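Local coordinates for globin protein (Ramazzottius varieornatus, PDB 5ZIQ), which binds a heme whose iron is hexacoordinated and, as a member of the globin family, may bind or carry oxygen, at residues Tyr92-Ala95 / Val96-Asp100; Pro120-Gln123 / Glu124-Glu128; Ala145-Glu148 / Asn149-Arg152; Asn41-Ser44 / Ala45-Met49; Pro22-Ala25 / Arg26-Phe29. All coordinates share one frame; numbering follows the deposited sequence. Where two conformers were deposited one is given.

Contact 1 (Tyr92-Ala95 / Val96-Asp100); sequences YDQA and VQDSD. With HEM (protoporphyrin IX containing Fe), chain E.
One face of the Tyr92 ring carries the heme vinyl group, whose CBC lies 3.2 Å above the ring plane and displaced toward the rim, nearest CE2. At that rim Tyr92 OH reaches the heme methyl carbon CMC at 3.4 Å. The ring gets there because CG stands anti to the carbonyl carbon (chi1 -71°), carrying it toward the porphyrin. Two further flat pairs follow. The Asp93 carboxylate and the Gln97 amide are turned 54° against each other, and Gln97 NE2 gives Asp93 OD2 a weak, bent bond of 2.8 Å; Asp93 OD1 is taken by Trp35 NE1. Gln94 and Asp98 run alongside each other, bridged by a water that accepts from Gln94 NE2 and donates to Asp98 OD2. The regular bonding fails at Asp98, whose N makes only weak bonds to Gln94 O and Ala95 O. Just past it, Ser99 turns back and grips Val96 O twice, through N and, at 2.7 Å, through OG. A leucine in place of Tyr92 would probably leave the vinyl CBC without its flat cover and open a gap beside the heme. This is the C-terminal end of the globin E helix, which carries the axial His88 one turn before Tyr92, and it is wedged between helices: Trp157 of helix 148-170 packs on Tyr92, Ala95 and Val96, Leu105 of helix 102-115 meets Ala95, and Met130 and Leu134 of helix 127-142 back the tyrosine.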
# COMPACT_ATOMS: atom_id res chain seq x y z
N TYR A 92 -5.01 -0.39 0.25
CA TYR A 92 -4.65 -0.19 1.65
C TYR A 92 -5.73 0.58 2.37
O TYR A 92 -6.13 0.23 3.48
CB TYR A 92 -3.30 0.53 1.78
CG TYR A 92 -2.11 -0.32 1.40
CD1 TYR A 92 -1.73 -1.43 2.19
CD2 TYR A 92 -1.35 -0.01 0.26
CE1 TYR A 92 -0.63 -2.20 1.85
CE2 TYR A 92 -0.23 -0.74 -0.07
CZ TYR A 92 0.11 -1.85 0.72
OH TYR A 92 1.20 -2.60 0.38
N ASP A 93 -6.26 1.62 1.72
CA ASP A 93 -7.37 2.38 2.29
C ASP A 93 -8.64 1.54 2.40
O ASP A 93 -9.35 1.60 3.41
CB ASP A 93 -7.60 3.65 1.47
CG ASP A 93 -8.75 4.47 2.01
OD1 ASP A 93 -8.57 5.12 3.06
OD2 ASP A 93 -9.83 4.41 1.39
N GLN A 94 -8.94 0.79 1.34
CA GLN A 94 -10.10 -0.10 1.37
C GLN A 94 -9.94 -1.14 2.46
O GLN A 94 -10.91 -1.51 3.10
CB GLN A 94 -10.33 -0.75 0.01
CG GLN A 94 -11.72 -1.34 -0.13
CD GLN A 94 -12.00 -1.90 -1.51
OE1 GLN A 94 -11.12 -2.00 -2.37
NE2 GLN A 94 -13.27 -2.24 -1.73
N ALA A 95 -8.71 -1.62 2.65
CA ALA A 95 -8.44 -2.55 3.75
C ALA A 95 -8.76 -1.96 5.13
O ALA A 95 -9.44 -2.59 5.94
CB ALA A 95 -6.99 -3.05 3.68
N VAL A 96 -8.32 -0.73 5.40
CA VAL A 96 -8.63 -0.10 6.68
C VAL A 96 -10.14 0.05 6.88
O VAL A 96 -10.65 -0.26 7.96
CB VAL A 96 -7.91 1.26 6.88
CG1 VAL A 96 -8.33 1.90 8.20
CG2 VAL A 96 -6.39 1.08 6.85
N GLN A 97 -10.84 0.50 5.82
CA GLN A 97 -12.31 0.60 5.85
C GLN A 97 -13.00 -0.69 6.21
O GLN A 97 -14.05 -0.66 6.85
CB GLN A 97 -12.86 1.00 4.49
CG GLN A 97 -12.65 2.45 4.16
CD GLN A 97 -13.13 2.74 2.78
OE1 GLN A 97 -14.33 2.64 2.47
NE2 GLN A 97 -12.19 3.06 1.91
N ASP A 98 -12.39 -1.81 5.83
CA ASP A 98 -12.98 -3.13 6.03
C ASP A 98 -12.37 -3.90 7.19
O ASP A 98 -12.47 -5.15 7.26
CB ASP A 98 -12.85 -3.92 4.72
CG ASP A 98 -13.73 -3.35 3.61
OD1 ASP A 98 -14.73 -2.68 3.90
OD2 ASP A 98 -13.45 -3.64 2.44
N SER A 99 -11.77 -3.17 8.12
CA SER A 99 -11.10 -3.81 9.28
C SER A 99 -12.06 -4.68 10.11
O SER A 99 -11.62 -5.63 10.74
CB SER A 99 -10.49 -2.76 10.21
OG SER A 99 -9.41 -2.07 9.60
N ASP A 100 -13.34 -4.33 10.11
CA ASP A 100 -14.34 -5.10 10.86
C ASP A 100 -15.13 -6.08 10.02
O ASP A 100 -16.11 -6.67 10.51
CB ASP A 100 -15.32 -4.16 11.57
CG ASP A 100 -14.69 -3.38 12.71
OD1 ASP A 100 -13.51 -3.54 13.02
OD2 ASP A 100 -15.43 -2.58 13.33
CHA HEM E . -1.64 -3.20 -11.02
CHB HEM E . 3.13 -2.85 -10.36
CHC HEM E . 2.39 -4.12 -5.68
CHD HEM E . -2.20 -2.67 -6.23
C1A HEM E . -0.30 -3.07 -11.26
C2A HEM E . 0.29 -2.97 -12.55
C3A HEM E . 1.64 -2.87 -12.37
C4A HEM E . 1.89 -2.90 -10.98
CMA HEM E . 2.67 -2.73 -13.46
CAA HEM E . -0.46 -2.98 -13.86
CBA HEM E . -0.26 -1.66 -14.62
CGA HEM E . -0.95 -0.53 -13.91
O1A HEM E . -2.13 -0.66 -13.52
O2A HEM E . -0.35 0.54 -13.69
C1B HEM E . 3.35 -3.23 -9.02
C2B HEM E . 4.63 -3.45 -8.46
C3B HEM E . 4.46 -3.81 -7.15
C4B HEM E . 3.00 -3.79 -6.90
CMB HEM E . 5.95 -3.32 -9.19
CAB HEM E . 5.50 -4.14 -6.17
CBB HEM E . 6.58 -3.36 -6.07
C1C HEM E . 1.09 -3.75 -5.38
C2C HEM E . 0.54 -3.60 -4.10
C3C HEM E . -0.77 -3.16 -4.27
C4C HEM E . -1.01 -3.05 -5.66
CMC HEM E . 1.24 -3.85 -2.79
CAC HEM E . -1.78 -2.83 -3.24
CBC HEM E . -1.59 -3.10 -1.96
C1D HEM E . -2.40 -2.78 -7.61
C2D HEM E . -3.74 -2.64 -8.19
C3D HEM E . -3.59 -2.78 -9.52
C4D HEM E . -2.15 -3.02 -9.75
CMD HEM E . -5.03 -2.39 -7.43
CAD HEM E . -4.68 -2.73 -10.57
CBD HEM E . -5.04 -4.16 -10.96
CGD HEM E . -6.13 -4.19 -12.01
O1D HEM E . -6.81 -3.16 -12.22
O2D HEM E . -6.34 -5.23 -12.67
NA HEM E . 0.70 -3.06 -10.31
NB HEM E . 2.44 -3.46 -8.07
NC HEM E . 0.13 -3.43 -6.30
ND HEM E . -1.48 -3.00 -8.57
FE HEM E . 0.40 -3.24 -8.34
O HOH W 1 -15.06 -2.53 0.67
O HOH W 2 -7.67 -3.49 7.89

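Contact 2 (Pro120-Gln123 / Glu124-Glu128); sequences PGFQ and ESYFE. With HEM (protoporphyrin IX containing Fe), chain E.
Tyr126 N donates to Gln123 O at 2.9 Å, a fairly straight bond although the donor stands above the carbonyl plane. It closes the turn leading from the loop into helix 127-142 and brings the Gln123 side chain back over the tyrosine. There Gln123 CB lies over the middle of one face of the Tyr126 ring, a CH-pi contact 3.8 Å from the centroid. The extended glutamine then follows the ring to its hydroxyl, where Tyr126 OH gives Gln123 OE1 a weak bond. At the rim of the same ring, near its plane, Gly121 O comes within 3.2 Å of CE2.

The same side of the Tyr126 rim, at CD2, points at the face of Phe122, a T-shaped pair with centroids 5.5 Å apart and planes at 83°. Phe122 has CG anti to its backbone nitrogen (chi1 -163°), which swings the ring back beneath the next turn and lets its own edge meet the porphyrin, CE1 lying 3.5 Å from heme C3B. Phe127 completes the aromatic cluster: Phe122 CE2 sits over its face, 3.4 Å from CZ, the two planes tilted by 59°. Phe127 CD1 approaches the heme methine CHC at 3.7 Å.

Phe122 and Phe127 line one side of the heme pocket, at the FG corner of the globin fold, with the Tyr126 ring backing Phe122. The axial ligand His116 meets Phe127 edge-to-face; Ile165 of helix 148-170 touches Phe127, Leu63 covers Phe122 and Tyr126, and Glu124 reaches Arg166 in a salt bridge.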
# COMPACT_ATOMS: atom_id res chain seq x y z
N PRO A 120 3.85 -8.36 -16.89
CA PRO A 120 5.19 -8.74 -17.38
C PRO A 120 6.27 -8.37 -16.39
O PRO A 120 6.23 -7.27 -15.82
CB PRO A 120 5.34 -7.89 -18.65
CG PRO A 120 3.94 -7.75 -19.14
CD PRO A 120 3.14 -7.53 -17.88
N GLY A 121 7.20 -9.29 -16.16
CA GLY A 121 8.33 -9.03 -15.28
C GLY A 121 8.04 -9.10 -13.79
O GLY A 121 8.95 -8.92 -12.99
N PHE A 122 6.79 -9.34 -13.41
CA PHE A 122 6.43 -9.34 -12.00
C PHE A 122 6.83 -10.64 -11.31
O PHE A 122 6.66 -11.72 -11.88
CB PHE A 122 4.93 -9.08 -11.80
CG PHE A 122 4.58 -8.68 -10.40
CD1 PHE A 122 4.70 -7.34 -10.00
CD2 PHE A 122 4.21 -9.64 -9.47
CE1 PHE A 122 4.40 -6.98 -8.68
CE2 PHE A 122 3.92 -9.28 -8.17
CZ PHE A 122 4.03 -7.96 -7.78
N GLN A 123 7.36 -10.49 -10.10
CA GLN A 123 7.72 -11.59 -9.21
C GLN A 123 6.97 -11.42 -7.90
O GLN A 123 6.83 -10.29 -7.43
CB GLN A 123 9.20 -11.53 -8.86
CG GLN A 123 10.22 -11.72 -9.96
CD GLN A 123 11.64 -11.64 -9.41
OE1 GLN A 123 12.51 -10.99 -9.99
NE2 GLN A 123 11.87 -12.29 -8.26
N GLU A 124 6.52 -12.52 -7.29
CA GLU A 124 5.85 -12.46 -5.97
C GLU A 124 6.65 -11.69 -4.90
O GLU A 124 6.07 -11.04 -4.01
CB GLU A 124 5.57 -13.88 -5.48
CG GLU A 124 4.66 -13.97 -4.27
CD GLU A 124 4.59 -15.39 -3.70
OE1 GLU A 124 5.09 -16.33 -4.35
OE2 GLU A 124 4.04 -15.56 -2.60
N SER A 125 7.97 -11.78 -4.97
CA SER A 125 8.82 -11.12 -4.00
C SER A 125 8.74 -9.60 -4.07
O SER A 125 9.19 -8.93 -3.14
CB SER A 125 10.27 -11.61 -4.13
OG SER A 125 10.79 -11.27 -5.41
N TYR A 126 8.17 -9.06 -5.15
CA TYR A 126 8.05 -7.61 -5.29
C TYR A 126 7.02 -6.98 -4.36
O TYR A 126 7.16 -5.84 -4.01
CB TYR A 126 7.75 -7.17 -6.73
CG TYR A 126 8.82 -7.53 -7.74
CD1 TYR A 126 10.13 -7.89 -7.36
CD2 TYR A 126 8.53 -7.47 -9.11
CE1 TYR A 126 11.11 -8.20 -8.31
CE2 TYR A 126 9.49 -7.78 -10.06
CZ TYR A 126 10.78 -8.15 -9.66
OH TYR A 126 11.73 -8.45 -10.62
N PHE A 127 5.97 -7.71 -3.96
CA PHE A 127 4.94 -7.09 -3.13
C PHE A 127 5.52 -6.43 -1.86
O PHE A 127 5.16 -5.31 -1.52
CB PHE A 127 3.85 -8.07 -2.73
CG PHE A 127 3.00 -8.55 -3.86
CD1 PHE A 127 2.16 -7.68 -4.59
CD2 PHE A 127 3.00 -9.91 -4.20
CE1 PHE A 127 1.35 -8.16 -5.61
CE2 PHE A 127 2.19 -10.39 -5.23
CZ PHE A 127 1.36 -9.52 -5.93
N GLU A 128 6.45 -7.13 -1.20
CA GLU A 128 7.08 -6.61 0.02
C GLU A 128 7.80 -5.26 -0.20
O GLU A 128 7.89 -4.46 0.71
CB GLU A 128 8.03 -7.67 0.63
CG GLU A 128 8.57 -7.33 2.01
CD GLU A 128 9.45 -8.44 2.60
OE1 GLU A 128 9.97 -9.28 1.83
OE2 GLU A 128 9.61 -8.46 3.84
CHA HEM E . -1.64 -3.20 -11.02
CHB HEM E . 3.13 -2.85 -10.36
CHC HEM E . 2.39 -4.12 -5.68
CHD HEM E . -2.20 -2.67 -6.23
C1A HEM E . -0.30 -3.07 -11.26
C2A HEM E . 0.29 -2.97 -12.55
C3A HEM E . 1.64 -2.87 -12.37
C4A HEM E . 1.89 -2.90 -10.98
CMA HEM E . 2.67 -2.73 -13.46
CAA HEM E . -0.46 -2.98 -13.86
CBA HEM E . -0.26 -1.66 -14.62
CGA HEM E . -0.95 -0.53 -13.91
O1A HEM E . -2.13 -0.66 -13.52
O2A HEM E . -0.35 0.54 -13.69
C1B HEM E . 3.35 -3.23 -9.02
C2B HEM E . 4.63 -3.45 -8.46
C3B HEM E . 4.46 -3.81 -7.15
C4B HEM E . 3.00 -3.79 -6.90
CMB HEM E . 5.95 -3.32 -9.19
CAB HEM E . 5.50 -4.14 -6.17
CBB HEM E . 6.58 -3.36 -6.07
C1C HEM E . 1.09 -3.75 -5.38
C2C HEM E . 0.54 -3.60 -4.10
C3C HEM E . -0.77 -3.16 -4.27
C4C HEM E . -1.01 -3.05 -5.66
CMC HEM E . 1.24 -3.85 -2.79
CAC HEM E . -1.78 -2.83 -3.24
CBC HEM E . -1.59 -3.10 -1.96
C1D HEM E . -2.40 -2.78 -7.61
C2D HEM E . -3.74 -2.64 -8.19
C3D HEM E . -3.59 -2.78 -9.52
C4D HEM E . -2.15 -3.02 -9.75
CMD HEM E . -5.03 -2.39 -7.43
CAD HEM E . -4.68 -2.73 -10.57
CBD HEM E . -5.04 -4.16 -10.96
CGD HEM E . -6.13 -4.19 -12.01
O1D HEM E . -6.81 -3.16 -12.22
O2D HEM E . -6.34 -5.23 -12.67
NA HEM E . 0.70 -3.06 -10.31
NB HEM E . 2.44 -3.46 -8.07
NC HEM E . 0.13 -3.43 -6.30
ND HEM E . -1.48 -3.00 -8.57
FE HEM E . 0.40 -3.24 -8.34

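Contact 3 (Ala145-Glu148 / Asn149-Arg152); sequences AYTE and NMER
Tyr146 lays a face of its ring over the backbone and first side-chain carbons of Glu151, with CZ 3.8 Å from Glu151 CB and the phenol OH 3.5 Å from Glu151 CG. Its CG is anti to the backbone nitrogen (chi1 -171°), which folds the ring back against the starting helix; the Glu151 carboxylate, tilted only 23° from the ring plane, runs past it. A water ties the two residues a second time, donating to Tyr146 O and to Glu151 OE1, while Glu151 OE2 pairs with Lys155. Tyr146 is also the centre of an inverse gamma turn. Directly after it, Thr147 is the N-cap of helix 148-170, at the globin GH corner: OG1, placed between the backbone nitrogen and the carbonyl carbon, accepts from Met150 N at 3.1 Å. Thr147 O takes Glu151 N at 2.9 Å, so both acceptors of the threonine serve the first turn. Met150 drops its bent side chain onto Ser30 and Ser34 of helix 25-38. One turn along the same flank, Arg152 NH2 donates to Asn149 OD1 at 2.8 Å, nearly straight at 170° and in the guanidinium plane, and NH1 makes a salt bridge with Asp27.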
# COMPACT_ATOMS: atom_id res chain seq x y z
N ALA A 145 3.18 12.44 14.37
CA ALA A 145 2.10 11.49 14.64
C ALA A 145 2.49 10.04 14.32
O ALA A 145 1.81 9.12 14.75
CB ALA A 145 0.82 11.87 13.91
N TYR A 146 3.56 9.84 13.55
CA TYR A 146 4.10 8.49 13.33
C TYR A 146 4.98 8.12 14.54
O TYR A 146 6.21 8.19 14.51
CB TYR A 146 4.85 8.40 12.00
CG TYR A 146 5.24 7.01 11.58
CD1 TYR A 146 4.31 6.15 10.97
CD2 TYR A 146 6.53 6.55 11.76
CE1 TYR A 146 4.68 4.87 10.57
CE2 TYR A 146 6.92 5.28 11.35
CZ TYR A 146 5.98 4.44 10.76
OH TYR A 146 6.36 3.19 10.35
N THR A 147 4.30 7.74 15.61
CA THR A 147 4.93 7.42 16.88
C THR A 147 5.54 6.01 16.83
O THR A 147 5.28 5.26 15.89
CB THR A 147 3.90 7.46 18.03
OG1 THR A 147 2.87 6.51 17.75
CG2 THR A 147 3.25 8.84 18.17
N GLU A 148 6.33 5.67 17.84
CA GLU A 148 6.87 4.31 17.96
C GLU A 148 5.73 3.29 18.03
O GLU A 148 5.82 2.20 17.44
CB GLU A 148 7.75 4.20 19.20
CG GLU A 148 9.07 4.95 19.07
CD GLU A 148 10.04 4.58 20.17
OE1 GLU A 148 11.19 4.22 19.85
OE2 GLU A 148 9.68 4.67 21.36
N ASN A 149 4.65 3.64 18.74
CA ASN A 149 3.49 2.75 18.82
C ASN A 149 2.85 2.53 17.45
O ASN A 149 2.52 1.39 17.07
CB ASN A 149 2.46 3.30 19.81
CG ASN A 149 1.35 2.31 20.11
OD1 ASN A 149 1.60 1.20 20.57
ND2 ASN A 149 0.12 2.71 19.82
N MET A 150 2.65 3.62 16.70
CA MET A 150 2.08 3.47 15.38
C MET A 150 2.99 2.70 14.43
O MET A 150 2.49 1.93 13.62
CB MET A 150 1.67 4.82 14.75
CG MET A 150 0.40 5.46 15.30
SD MET A 150 -0.92 4.31 15.66
CE MET A 150 -1.22 3.49 14.10
N GLU A 151 4.29 2.94 14.51
CA GLU A 151 5.27 2.19 13.72
C GLU A 151 5.10 0.68 13.94
O GLU A 151 5.07 -0.10 12.98
CB GLU A 151 6.70 2.62 14.07
CG GLU A 151 7.75 1.88 13.25
CD GLU A 151 9.16 2.41 13.42
OE1 GLU A 151 9.34 3.46 14.08
OE2 GLU A 151 10.10 1.78 12.89
N ARG A 152 5.01 0.28 15.21
CA ARG A 152 4.83 -1.13 15.57
C ARG A 152 3.56 -1.68 14.92
O ARG A 152 3.57 -2.76 14.30
CB ARG A 152 4.74 -1.28 17.10
CG ARG A 152 4.48 -2.70 17.60
CD ARG A 152 4.26 -2.71 19.10
NE ARG A 152 3.13 -1.90 19.56
CZ ARG A 152 1.86 -2.30 19.54
NH1 ARG A 152 1.51 -3.51 19.12
NH2 ARG A 152 0.91 -1.47 19.95
O HOH W 3 8.38 6.17 15.00

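Contact 4 (Asn41-Ser44 / Ala45-Met49); sequences NLES and AGKEM
The first turns of helix 42-56 begin with Ala45 N donating to Asn41 O at 3.0 Å. Asn41 occupies the N-cap position, but its side chain leads away and makes no capping bond; its carbonyl oxygen starts the helical bonding instead. The i to i+4 pattern continues at once: Gly46 N to Leu42 O at 2.9 Å, almost straight at 166°, then Lys47 N to Glu43 O and Glu48 N to Ser44 O. Ala45 CB nestles against the turn before it, 3.4 Å from Leu42 O.

Glu43 and Lys47, one turn apart, meet on the flank of the helix. With CG anti to the backbone nitrogen (chi1 -177°), Glu43 stretches out, and Lys47, also fully extended, slants past its end. Glu43 OE2 lies 3.5 Å from Lys47 CE and 3.6 Å from NZ, so the salt bridge is long and much of the contact is carboxylate against methylene. The ammonium has a second hold, since Lys47 NZ donates to Arg76 O.

Gly46 brings no side chain, and it lies about 6 Å, nearest atoms, from the side chain of His88, an axial heme ligand on helix 79-97. Leu42 packs on Asp93 and Lys47 on Ala85 of that helix, while Glu48 touches Ala137 and Thr141 of helix 127-142. This close passage of the second helix against the helix that bears the distal histidine is the B-E packing of the globin fold.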
# COMPACT_ATOMS: atom_id res chain seq x y z
N ASN A 41 -5.18 12.94 2.00
CA ASN A 41 -4.67 13.15 0.64
C ASN A 41 -4.19 11.82 0.07
O ASN A 41 -3.00 11.60 -0.15
CB ASN A 41 -3.55 14.20 0.64
CG ASN A 41 -4.06 15.56 1.08
OD1 ASN A 41 -4.64 16.30 0.29
ND2 ASN A 41 -3.92 15.84 2.36
N LEU A 42 -5.15 10.94 -0.22
CA LEU A 42 -4.80 9.58 -0.68
C LEU A 42 -4.05 9.56 -2.02
O LEU A 42 -3.08 8.84 -2.16
CB LEU A 42 -6.03 8.67 -0.75
CG LEU A 42 -6.55 8.15 0.61
CD1 LEU A 42 -7.87 7.43 0.41
CD2 LEU A 42 -5.53 7.20 1.26
N GLU A 43 -4.49 10.37 -2.99
CA GLU A 43 -3.85 10.35 -4.29
C GLU A 43 -2.39 10.81 -4.16
O GLU A 43 -1.48 10.19 -4.72
CB GLU A 43 -4.61 11.22 -5.30
CG GLU A 43 -3.99 11.14 -6.71
CD GLU A 43 -4.82 11.86 -7.74
OE1 GLU A 43 -6.06 11.86 -7.57
OE2 GLU A 43 -4.24 12.41 -8.70
N SER A 44 -2.16 11.87 -3.40
CA SER A 44 -0.81 12.34 -3.13
C SER A 44 0.05 11.26 -2.49
O SER A 44 1.21 11.08 -2.87
CB SER A 44 -0.86 13.58 -2.26
OG SER A 44 -1.46 14.65 -2.97
N ALA A 45 -0.53 10.53 -1.53
CA ALA A 45 0.18 9.42 -0.85
C ALA A 45 0.59 8.35 -1.86
O ALA A 45 1.72 7.89 -1.84
CB ALA A 45 -0.68 8.83 0.26
N GLY A 46 -0.33 7.96 -2.74
CA GLY A 46 -0.03 7.00 -3.80
C GLY A 46 1.10 7.45 -4.71
O GLY A 46 1.96 6.64 -5.07
N LYS A 47 1.10 8.73 -5.08
CA LYS A 47 2.18 9.29 -5.90
C LYS A 47 3.51 9.18 -5.16
O LYS A 47 4.51 8.74 -5.74
CB LYS A 47 1.89 10.74 -6.29
CG LYS A 47 0.72 10.92 -7.24
CD LYS A 47 0.49 12.41 -7.51
CE LYS A 47 -0.78 12.63 -8.31
NZ LYS A 47 -1.04 14.07 -8.55
N GLU A 48 3.51 9.54 -3.88
CA GLU A 48 4.71 9.45 -3.03
C GLU A 48 5.23 8.02 -2.99
O GLU A 48 6.43 7.79 -3.15
CB GLU A 48 4.40 9.93 -1.61
CG GLU A 48 4.27 11.44 -1.44
CD GLU A 48 4.05 11.85 0.00
OE1 GLU A 48 4.22 13.04 0.32
OE2 GLU A 48 3.70 10.98 0.83
N MET A 49 4.32 7.06 -2.83
CA MET A 49 4.70 5.64 -2.75
C MET A 49 5.41 5.17 -3.99
O MET A 49 6.47 4.53 -3.88
CB MET A 49 3.50 4.76 -2.51
CG MET A 49 2.88 5.04 -1.16
SD MET A 49 1.32 4.19 -0.97
CE MET A 49 2.00 2.54 -1.09

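Contact 5 (Pro22-Ala25 / Arg26-Phe29); sequences PLTA and RDKF. With EDO (1,2-ethanediol), chain I; SO4 (sulfate ion), chain F.
Thr24 and Asp27 hold the tight side of this turn: Thr24 OG1 accepts from Asp27 N at 3.1 Å, the N-cap bond of helix 25-38, and Thr24 O receives Lys28 N at 2.8 Å, nearly end-on to the carbonyl. Leu23, just before the cap, folds over the same turn, its CB 3.7 Å from Lys28 N and 3.9 Å from Asp27 CB, the Leu23 and Asp27 side chains crossing at about a right angle.

The other side is loose and occupied by molecules probably from the crystallisation liquor. Asp27, its CG anti to the carbonyl carbon (chi1 -76°), turns its carboxylate back toward Thr24, yet an ethanediol comes between them. Thr24 N donates to the diol O1 at 2.9 Å, and O1 donates to Asp27 OD2 at 2.7 Å, relaying what would be the direct second bond of a capping box. Asp27 OD2 also makes a salt bridge with Arg152 NH1 of helix 148-170. At this helix end Thr24 OG1 donates to sulfate O4 at 2.7 Å. Arg26 packs its CD alongside the anion. An alanine in place of Asp27 would probably leave Arg152 without the carboxylate that meets its charge and the diol without its acceptor.

Inward, Leu23 and Asp27 both lean on Ile153 of helix 148-170, Leu23 reaches Ile156 too, and Pro22 touches Trp160, fitting the start of the first globin helix against the last.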
# COMPACT_ATOMS: atom_id res chain seq x y z
N PRO A 22 -5.28 -9.26 12.65
CA PRO A 22 -4.10 -9.40 13.53
C PRO A 22 -4.12 -8.51 14.77
O PRO A 22 -3.60 -8.89 15.81
CB PRO A 22 -2.93 -9.02 12.60
CG PRO A 22 -3.55 -8.17 11.51
CD PRO A 22 -4.90 -8.78 11.30
N LEU A 23 -4.67 -7.30 14.66
CA LEU A 23 -4.54 -6.33 15.75
C LEU A 23 -5.55 -6.54 16.86
O LEU A 23 -6.72 -6.86 16.59
CB LEU A 23 -4.69 -4.89 15.21
CG LEU A 23 -3.71 -4.52 14.08
CD1 LEU A 23 -4.05 -3.10 13.61
CD2 LEU A 23 -2.26 -4.63 14.56
N THR A 24 -5.12 -6.31 18.10
CA THR A 24 -6.07 -6.25 19.22
C THR A 24 -7.05 -5.11 19.02
O THR A 24 -6.80 -4.24 18.18
CB THR A 24 -5.34 -6.00 20.54
OG1 THR A 24 -4.72 -4.70 20.47
CG2 THR A 24 -4.28 -7.07 20.80
N ALA A 25 -8.14 -5.08 19.80
CA ALA A 25 -9.10 -3.98 19.65
C ALA A 25 -8.45 -2.63 19.84
O ALA A 25 -8.71 -1.69 19.06
CB ALA A 25 -10.29 -4.16 20.60
N ARG A 26 -7.57 -2.50 20.84
CA ARG A 26 -6.88 -1.24 21.09
C ARG A 26 -5.99 -0.85 19.91
O ARG A 26 -6.01 0.30 19.46
CB ARG A 26 -6.11 -1.24 22.42
CG ARG A 26 -7.00 -1.21 23.66
CD ARG A 26 -6.32 -1.88 24.85
NE ARG A 26 -7.17 -1.94 26.05
CZ ARG A 26 -8.22 -2.76 26.22
NH1 ARG A 26 -8.90 -2.72 27.37
NH2 ARG A 26 -8.61 -3.61 25.28
N ASP A 27 -5.24 -1.81 19.38
CA ASP A 27 -4.35 -1.51 18.24
C ASP A 27 -5.13 -1.21 16.96
O ASP A 27 -4.71 -0.34 16.17
CB ASP A 27 -3.33 -2.63 18.02
CG ASP A 27 -2.19 -2.61 19.03
OD1 ASP A 27 -2.09 -1.69 19.88
OD2 ASP A 27 -1.35 -3.56 18.94
N LYS A 28 -6.25 -1.89 16.77
CA LYS A 28 -7.12 -1.62 15.64
C LYS A 28 -7.66 -0.21 15.68
O LYS A 28 -7.67 0.47 14.66
CB LYS A 28 -8.25 -2.63 15.56
CG LYS A 28 -9.17 -2.47 14.35
CD LYS A 28 -10.19 -3.61 14.27
CE LYS A 28 -11.14 -3.65 15.44
NZ LYS A 28 -12.11 -4.75 15.20
N PHE A 29 -8.10 0.25 16.86
CA PHE A 29 -8.58 1.62 16.95
C PHE A 29 -7.46 2.61 16.64
O PHE A 29 -7.70 3.59 15.91
CB PHE A 29 -9.18 1.90 18.34
CG PHE A 29 -9.75 3.29 18.46
CD1 PHE A 29 -10.85 3.66 17.70
CD2 PHE A 29 -9.15 4.23 19.31
CE1 PHE A 29 -11.39 4.94 17.81
CE2 PHE A 29 -9.69 5.51 19.43
CZ PHE A 29 -10.80 5.86 18.67
C1 EDO I . -1.40 -7.05 17.81
O1 EDO I . -2.27 -6.01 18.30
C2 EDO I . -0.09 -7.12 18.58
O2 EDO I . -0.23 -7.50 19.96
S SO4 F . -4.09 -5.01 24.24
O1 SO4 F . -3.46 -4.18 25.28
O2 SO4 F . -3.33 -6.28 24.14
O3 SO4 F . -5.47 -5.34 24.66
O4 SO4 F . -4.13 -4.16 23.04

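Contacts 1 and 2 both touch the heme, from positions on opposite sides of the chain's centre, about 23 Å apart between centres. Contact 4 packs on contact 1 beside the heme pocket: Leu42 CD1 lies 3.5 Å from Asp93 CG, and Met49 CE 4.1 Å from Tyr92 CE2, so the helices 42-56 and 79-97 share one interface beside the axial His88. Contacts 3 and 5 lie away from the heme and are joined by charge, Arg152 NH1 standing 2.9 Å from Asp27 OD2. Contact 5 also reaches contact 1, its centre about 13 Å away, where Lys28 NZ meets Asp100 OD1 at 2.9 Å just past the end of helix 79-97.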